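Oxysterol-binding protein homolog 3 (Saccharomyces cerevisiae, PDB 4IC4) carries lipids between membranes through the cytosol in a hydrophobic pocket, in phosphoinositide-coupled directional transport that helps maintain intracellular sterol distribution. Local coordinates at residues K118-L123 against E340-L345; V144-P149 against E351-G356. All coordinates share one frame; numbering follows the deposited sequence.

Contact 1: K118-L123 against E340-L345; sequences KPFNPL and EWKLKL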
loop_
_atom_site.group_PDB
_atom_site.type_symbol
_atom_site.label_atom_id
_atom_site.label_comp_id
_atom_site.label_asym_id
_atom_site.label_seq_id
_atom_site.Cartn_x
_atom_site.Cartn_y
_atom_site.Cartn_z
ATOM N N LYS A 118 6.779 11.008 1.497
ATOM C CA LYS A 118 5.460 10.394 1.354
ATOM C C LYS A 118 5.065 10.300 -0.120
ATOM O O LYS A 118 5.573 11.042 -0.955
ATOM C CB LYS A 118 4.408 11.225 2.095
ATOM C CG LYS A 118 4.107 12.566 1.444
ATOM C CD LYS A 118 3.071 13.350 2.235
ATOM C CE LYS A 118 2.744 14.671 1.554
ATOM N NZ LYS A 118 2.194 14.459 0.183
ATOM N N PRO A 119 4.157 9.374 -0.459
ATOM C CA PRO A 119 3.739 9.248 -1.859
ATOM C C PRO A 119 2.894 10.438 -2.301
ATOM O O PRO A 119 2.376 11.186 -1.474
ATOM C CB PRO A 119 2.914 7.960 -1.865
ATOM C CG PRO A 119 3.468 7.180 -0.706
ATOM C CD PRO A 119 3.656 8.248 0.345
ATOM N N PHE A 120 2.774 10.616 -3.613
ATOM C CA PHE A 120 1.942 11.682 -4.162
ATOM C C PHE A 120 0.484 11.339 -3.877
ATOM O O PHE A 120 0.093 10.166 -3.928
ATOM C CB PHE A 120 2.085 11.759 -5.679
ATOM C CG PHE A 120 3.329 12.448 -6.155
ATOM C CD1 PHE A 120 3.245 13.679 -6.799
ATOM C CD2 PHE A 120 4.572 11.844 -6.022
ATOM C CE1 PHE A 120 4.382 14.296 -7.310
ATOM C CE2 PHE A 120 5.716 12.452 -6.531
ATOM C CZ PHE A 120 5.619 13.682 -7.180
ATOM N N ASN A 121 -0.323 12.353 -3.582
ATOM C CA ASN A 121 -1.746 12.132 -3.358
ATOM C C ASN A 121 -2.373 11.887 -4.728
ATOM O O ASN A 121 -2.227 12.698 -5.640
ATOM C CB ASN A 121 -2.401 13.366 -2.733
ATOM C CG ASN A 121 -1.917 13.632 -1.329
ATOM O OD1 ASN A 121 -1.992 12.767 -0.463
ATOM N ND2 ASN A 121 -1.421 14.843 -1.094
ATOM N N PRO A 122 -3.066 10.756 -4.900
ATOM C CA PRO A 122 -3.676 10.511 -6.207
ATOM C C PRO A 122 -4.797 11.513 -6.463
ATOM O O PRO A 122 -5.321 12.129 -5.536
ATOM C CB PRO A 122 -4.224 9.091 -6.077
ATOM C CG PRO A 122 -3.377 8.475 -5.003
ATOM C CD PRO A 122 -3.229 9.595 -4.010
ATOM N N LEU A 123 -5.154 11.674 -7.728
ATOM C CA LEU A 123 -6.245 12.561 -8.086
ATOM C C LEU A 123 -7.519 11.726 -8.016
ATOM O O LEU A 123 -7.471 10.502 -8.128
ATOM C CB LEU A 123 -6.067 13.066 -9.518
ATOM C CG LEU A 123 -4.776 13.834 -9.789
ATOM C CD1 LEU A 123 -4.665 14.129 -11.279
ATOM C CD2 LEU A 123 -4.762 15.124 -8.972
ATOM N N GLU A 340 6.064 22.179 -10.925
ATOM C CA GLU A 340 5.110 22.887 -11.767
ATOM C C GLU A 340 3.939 21.978 -12.131
ATOM O O GLU A 340 2.781 22.396 -12.104
ATOM C CB GLU A 340 5.796 23.387 -13.039
ATOM C CG GLU A 340 5.024 24.477 -13.760
ATOM C CD GLU A 340 5.789 25.056 -14.937
ATOM O OE1 GLU A 340 6.966 25.436 -14.753
ATOM O OE2 GLU A 340 5.211 25.139 -16.042
ATOM N N TRP A 341 4.245 20.728 -12.467
ATOM C CA TRP A 341 3.202 19.776 -12.825
ATOM C C TRP A 341 2.322 19.415 -11.630
ATOM O O TRP A 341 1.109 19.278 -11.776
ATOM C CB TRP A 341 3.813 18.504 -13.417
ATOM C CG TRP A 341 4.019 18.565 -14.901
ATOM C CD1 TRP A 341 5.210 18.526 -15.570
ATOM C CD2 TRP A 341 2.998 18.641 -15.901
ATOM N NE1 TRP A 341 4.991 18.570 -16.929
ATOM C CE2 TRP A 341 3.643 18.642 -17.159
ATOM C CE3 TRP A 341 1.600 18.707 -15.857
ATOM C CZ2 TRP A 341 2.936 18.706 -18.361
ATOM C CZ3 TRP A 341 0.895 18.772 -17.056
ATOM C CH2 TRP A 341 1.566 18.770 -18.290
ATOM N N LYS A 342 2.929 19.250 -10.455
ATOM C CA LYS A 342 2.155 18.915 -9.264
ATOM C C LYS A 342 1.108 20.002 -9.034
ATOM O O LYS A 342 -0.076 19.716 -8.848
ATOM C CB LYS A 342 3.075 18.790 -8.045
ATOM C CG LYS A 342 2.354 18.364 -6.772
ATOM C CD LYS A 342 3.327 18.098 -5.633
ATOM C CE LYS A 342 2.579 17.726 -4.361
ATOM N NZ LYS A 342 3.506 17.470 -3.224
ATOM N N LEU A 343 1.547 21.255 -9.067
ATOM C CA LEU A 343 0.637 22.379 -8.875
ATOM C C LEU A 343 -0.440 22.409 -9.956
ATOM O O LEU A 343 -1.605 22.690 -9.676
ATOM C CB LEU A 343 1.421 23.692 -8.886
ATOM C CG LEU A 343 2.435 23.857 -7.751
ATOM C CD1 LEU A 343 3.242 25.128 -7.961
ATOM C CD2 LEU A 343 1.708 23.896 -6.413
ATOM N N LYS A 344 -0.048 22.114 -11.191
ATOM C CA LYS A 344 -0.984 22.113 -12.306
ATOM C C LYS A 344 -2.077 21.056 -12.147
ATOM O O LYS A 344 -3.255 21.347 -12.333
ATOM C CB LYS A 344 -0.237 21.891 -13.623
ATOM C CG LYS A 344 -1.142 21.695 -14.839
ATOM C CD LYS A 344 -2.088 22.873 -15.052
ATOM C CE LYS A 344 -1.341 24.135 -15.448
ATOM N NZ LYS A 344 -2.281 25.264 -15.698
ATOM N N LEU A 345 -1.691 19.831 -11.806
ATOM C CA LEU A 345 -2.677 18.771 -11.630
ATOM C C LEU A 345 -3.650 19.101 -10.502
ATOM O O LEU A 345 -4.851 18.861 -10.619
ATOM C CB LEU A 345 -1.986 17.436 -11.341
ATOM C CG LEU A 345 -1.696 16.518 -12.532
ATOM C CD1 LEU A 345 -0.774 17.207 -13.522
ATOM C CD2 LEU A 345 -1.081 15.220 -12.021
#

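Contact 2: V144-P149 against E351-G356; sequences VSHRPP and ERRNKG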
loop_
_atom_site.group_PDB
_atom_site.type_symbol
_atom_site.label_atom_id
_atom_site.label_comp_id
_atom_site.label_asym_id
_atom_site.label_seq_id
_atom_site.Cartn_x
_atom_site.Cartn_y
_atom_site.Cartn_z
ATOM N N VAL A 144 -11.622 6.637 -5.203
ATOM C CA VAL A 144 -13.063 6.811 -5.373
ATOM C C VAL A 144 -13.702 8.003 -4.659
ATOM O O VAL A 144 -14.864 8.334 -4.916
ATOM C CB VAL A 144 -13.811 5.516 -4.968
ATOM C CG1 VAL A 144 -13.343 4.355 -5.844
ATOM C CG2 VAL A 144 -13.560 5.196 -3.498
ATOM N N SER A 145 -12.946 8.639 -3.773
ATOM C CA SER A 145 -13.418 9.819 -3.048
ATOM C C SER A 145 -12.222 10.720 -2.741
ATOM O O SER A 145 -11.127 10.224 -2.474
ATOM C CB SER A 145 -14.097 9.413 -1.746
ATOM O OG SER A 145 -14.495 10.565 -1.022
ATOM N N HIS A 146 -12.424 12.037 -2.782
ATOM C CA HIS A 146 -11.335 12.978 -2.517
ATOM C C HIS A 146 -11.374 13.553 -1.104
ATOM O O HIS A 146 -10.335 13.728 -0.473
ATOM C CB HIS A 146 -11.361 14.136 -3.520
ATOM C CG HIS A 146 -10.186 15.058 -3.400
ATOM N ND1 HIS A 146 -10.319 16.425 -3.277
ATOM C CD2 HIS A 146 -8.856 14.807 -3.383
ATOM C CE1 HIS A 146 -9.120 16.975 -3.188
ATOM N NE2 HIS A 146 -8.216 16.015 -3.250
ATOM N N ARG A 147 -12.574 13.860 -0.623
ATOM C CA ARG A 147 -12.756 14.416 0.714
ATOM C C ARG A 147 -13.874 13.657 1.422
ATOM O O ARG A 147 -15.056 13.902 1.176
ATOM C CB ARG A 147 -13.119 15.906 0.631
ATOM C CG ARG A 147 -12.011 16.806 0.091
ATOM C CD ARG A 147 -10.944 17.071 1.142
ATOM N NE ARG A 147 -11.442 17.904 2.234
ATOM C CZ ARG A 147 -11.644 19.217 2.148
ATOM N NH1 ARG A 147 -11.386 19.861 1.019
ATOM N NH2 ARG A 147 -12.113 19.886 3.194
ATOM N N PRO A 148 -13.514 12.701 2.294
ATOM C CA PRO A 148 -12.143 12.311 2.637
ATOM C C PRO A 148 -11.581 11.376 1.569
ATOM O O PRO A 148 -12.331 10.816 0.775
ATOM C CB PRO A 148 -12.323 11.607 3.972
ATOM C CG PRO A 148 -13.614 10.891 3.764
ATOM C CD PRO A 148 -14.485 11.945 3.106
ATOM N N PRO A 149 -10.254 11.196 1.539
ATOM C CA PRO A 149 -9.674 10.304 0.531
ATOM C C PRO A 149 -10.059 8.850 0.771
ATOM O O PRO A 149 -9.942 8.342 1.886
ATOM C CB PRO A 149 -8.179 10.530 0.693
ATOM C CG PRO A 149 -8.052 10.795 2.166
ATOM C CD PRO A 149 -9.203 11.752 2.410
ATOM N N GLU A 351 -10.415 23.121 -10.137
ATOM C CA GLU A 351 -11.301 23.794 -11.084
ATOM C C GLU A 351 -12.484 22.895 -11.421
ATOM O O GLU A 351 -13.624 23.351 -11.472
ATOM C CB GLU A 351 -10.549 24.154 -12.371
ATOM C CG GLU A 351 -9.488 25.226 -12.201
ATOM C CD GLU A 351 -10.074 26.589 -11.883
ATOM O OE1 GLU A 351 -9.292 27.533 -11.645
ATOM O OE2 GLU A 351 -11.316 26.719 -11.877
ATOM N N ARG A 352 -12.216 21.615 -11.662
ATOM C CA ARG A 352 -13.287 20.675 -11.972
ATOM C C ARG A 352 -14.248 20.574 -10.796
ATOM O O ARG A 352 -15.468 20.578 -10.968
ATOM C CB ARG A 352 -12.721 19.280 -12.262
ATOM C CG ARG A 352 -11.982 19.151 -13.581
ATOM C CD ARG A 352 -11.809 17.680 -13.959
ATOM N NE ARG A 352 -10.884 16.971 -13.079
ATOM C CZ ARG A 352 -9.565 16.962 -13.238
ATOM N NH1 ARG A 352 -9.017 17.628 -14.248
ATOM N NH2 ARG A 352 -8.794 16.286 -12.399
ATOM N N ARG A 353 -13.679 20.488 -9.600
ATOM C CA ARG A 353 -14.457 20.362 -8.375
ATOM C C ARG A 353 -15.366 21.564 -8.141
ATOM O O ARG A 353 -16.566 21.406 -7.926
ATOM C CB ARG A 353 -13.506 20.188 -7.189
ATOM C CG ARG A 353 -14.129 19.603 -5.932
ATOM C CD ARG A 353 -13.045 19.337 -4.894
ATOM N NE ARG A 353 -13.548 18.663 -3.702
ATOM C CZ ARG A 353 -13.874 17.376 -3.646
ATOM N NH1 ARG A 353 -13.753 16.605 -4.720
ATOM N NH2 ARG A 353 -14.318 16.856 -2.510
ATOM N N ASN A 354 -14.798 22.764 -8.186
ATOM C CA ASN A 354 -15.594 23.963 -7.948
ATOM C C ASN A 354 -16.713 24.159 -8.965
ATOM O O ASN A 354 -17.734 24.769 -8.653
ATOM C CB ASN A 354 -14.700 25.204 -7.903
ATOM C CG ASN A 354 -13.754 25.198 -6.714
ATOM O OD1 ASN A 354 -13.979 24.487 -5.732
ATOM N ND2 ASN A 354 -12.702 25.997 -6.792
ATOM N N LYS A 355 -16.528 23.642 -10.174
ATOM C CA LYS A 355 -17.555 23.764 -11.209
ATOM C C LYS A 355 -18.638 22.706 -11.010
ATOM O O LYS A 355 -19.668 22.725 -11.685
ATOM C CB LYS A 355 -16.943 23.589 -12.601
ATOM C CG LYS A 355 -16.007 24.702 -13.034
ATOM C CD LYS A 355 -15.400 24.401 -14.398
ATOM C CE LYS A 355 -14.418 25.480 -14.822
ATOM N NZ LYS A 355 -13.780 25.167 -16.133
ATOM N N GLY A 356 -18.400 21.788 -10.078
ATOM C CA GLY A 356 -19.348 20.720 -9.826
ATOM C C GLY A 356 -19.188 19.648 -10.888
ATOM O O GLY A 356 -20.085 18.834 -11.110
HETATM O O HOH W 1 -14.967 13.863 -3.394
#

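Contact 1: K118-L123 against E340-L345
Lys342 stretches out fully towards Phe120, CG anti to the backbone N (chi1 -177°) and the remaining three torsions also extended, while Leu123 turns CG anti to its carbonyl carbon (chi1 -59°) and sends its methyl end to Leu345. These two pairs lay the 118-123 segment of the beta-barrel OSBP-related domain, a short strand running into a loop, against helix 335-354. No hydrogen bond joins the segments; side chains make nearly all of the contact. The lysine's methylene chain passes obliquely by the Phe120 ring, with Lys342 CD 4.3 Å from Phe120 CE1. NZ of Lys342 stands above the ring, 5.7 Å from the Phe120 centroid and 30° off its normal, a long and at most weak cation-pi attraction. The amine is instead gripped by hydrogen bonds to the carbonyl O of Met61 and to OD1 of Asn66, so the extended chain ties the helix to the segment that carries Met61, one of the residues that bind phosphatidylinositol 4-phosphate. Lys118, another residue of that site, brings its NZ to 4.7 Å from NZ of Lys342. The two like charges probably add to the positive character beside the site, which suits a phosphorylated lipid. Phe120 is buried, and its side chain also touches Asp326 and Ile327 of helix 325-331. Further along, Leu123 and Leu345, both buried, cross at about a right angle and form a second, purely aliphatic contact. There, Leu123 CD1 lies 3.8 Å from Leu345 CD2 and 4.0 Å from Leu345 CG, whereas Leu123 CD2 lies 4.1 Å from Leu345 O.

Contact 2: V144-P149 against E351-G356
Van der Waals contact of the Arg353 guanidinium with His146 and Arg147 carries most of this meeting between the turn after strand 137-145 and the end of helix 335-354, which a Schellman motif closes at Gly356. Arg353 reaches over with an extended chain, and His146 sets ND1 over the centre of one guanidinium face, 3.7 Å from Arg353 CZ. The two planes stand 75° apart, so the imidazole presents its edge to the flat cation. NH1 of Arg353 also lies 3.6 Å from His146 CB. Arg147 touches with its aliphatic root, CG being 3.5 Å from Arg353 NH2; its chain then bends at chi2 and chi3, leaving NH1 of Arg147 5.3 Å from NE of Arg353.

Among polar links, a water in the guanidinium plane accepts from Arg353 NH2 and His146 N, each at 3.2 Å, while Asp358 forms a salt bridge with Arg353 NH1. Within the turn, Ser145 OG donates to Pro148 O at 2.8 Å, bracing the bend that includes the cis peptide before Pro148. Were Arg353 an alanine, Asp358 would probably lose its cationic mate, and the water bridge to His146 N would go with the guanidinium.

His146 and Arg147 bind phosphatidylinositol 4-phosphate; Arg353 touches both residues and shares a water with His146 N, consistent with a second-shell role in positioning them.

In the fold
Both contacts draw on helix 335-354: contact 1 uses its middle and contact 2 its C-terminal end, with centres 14 Å apart and nearest atoms about 5 Å apart without touching. Along the chain the segments alternate, 118-123 and 144-149 coming first and 340-345 and 351-356 following after most of the strands. The late helix thus meets two early pieces of the OSBP-related domain, the short strand 118-120 with its loop and the turn between strands 137-145 and 150-157. Phosphatidylinositol 4-phosphate-binding residues lie in both early segments, and more occupy 346-350, between the two helical segments, so these contacts probably help bring the parts of the lipid-binding site together.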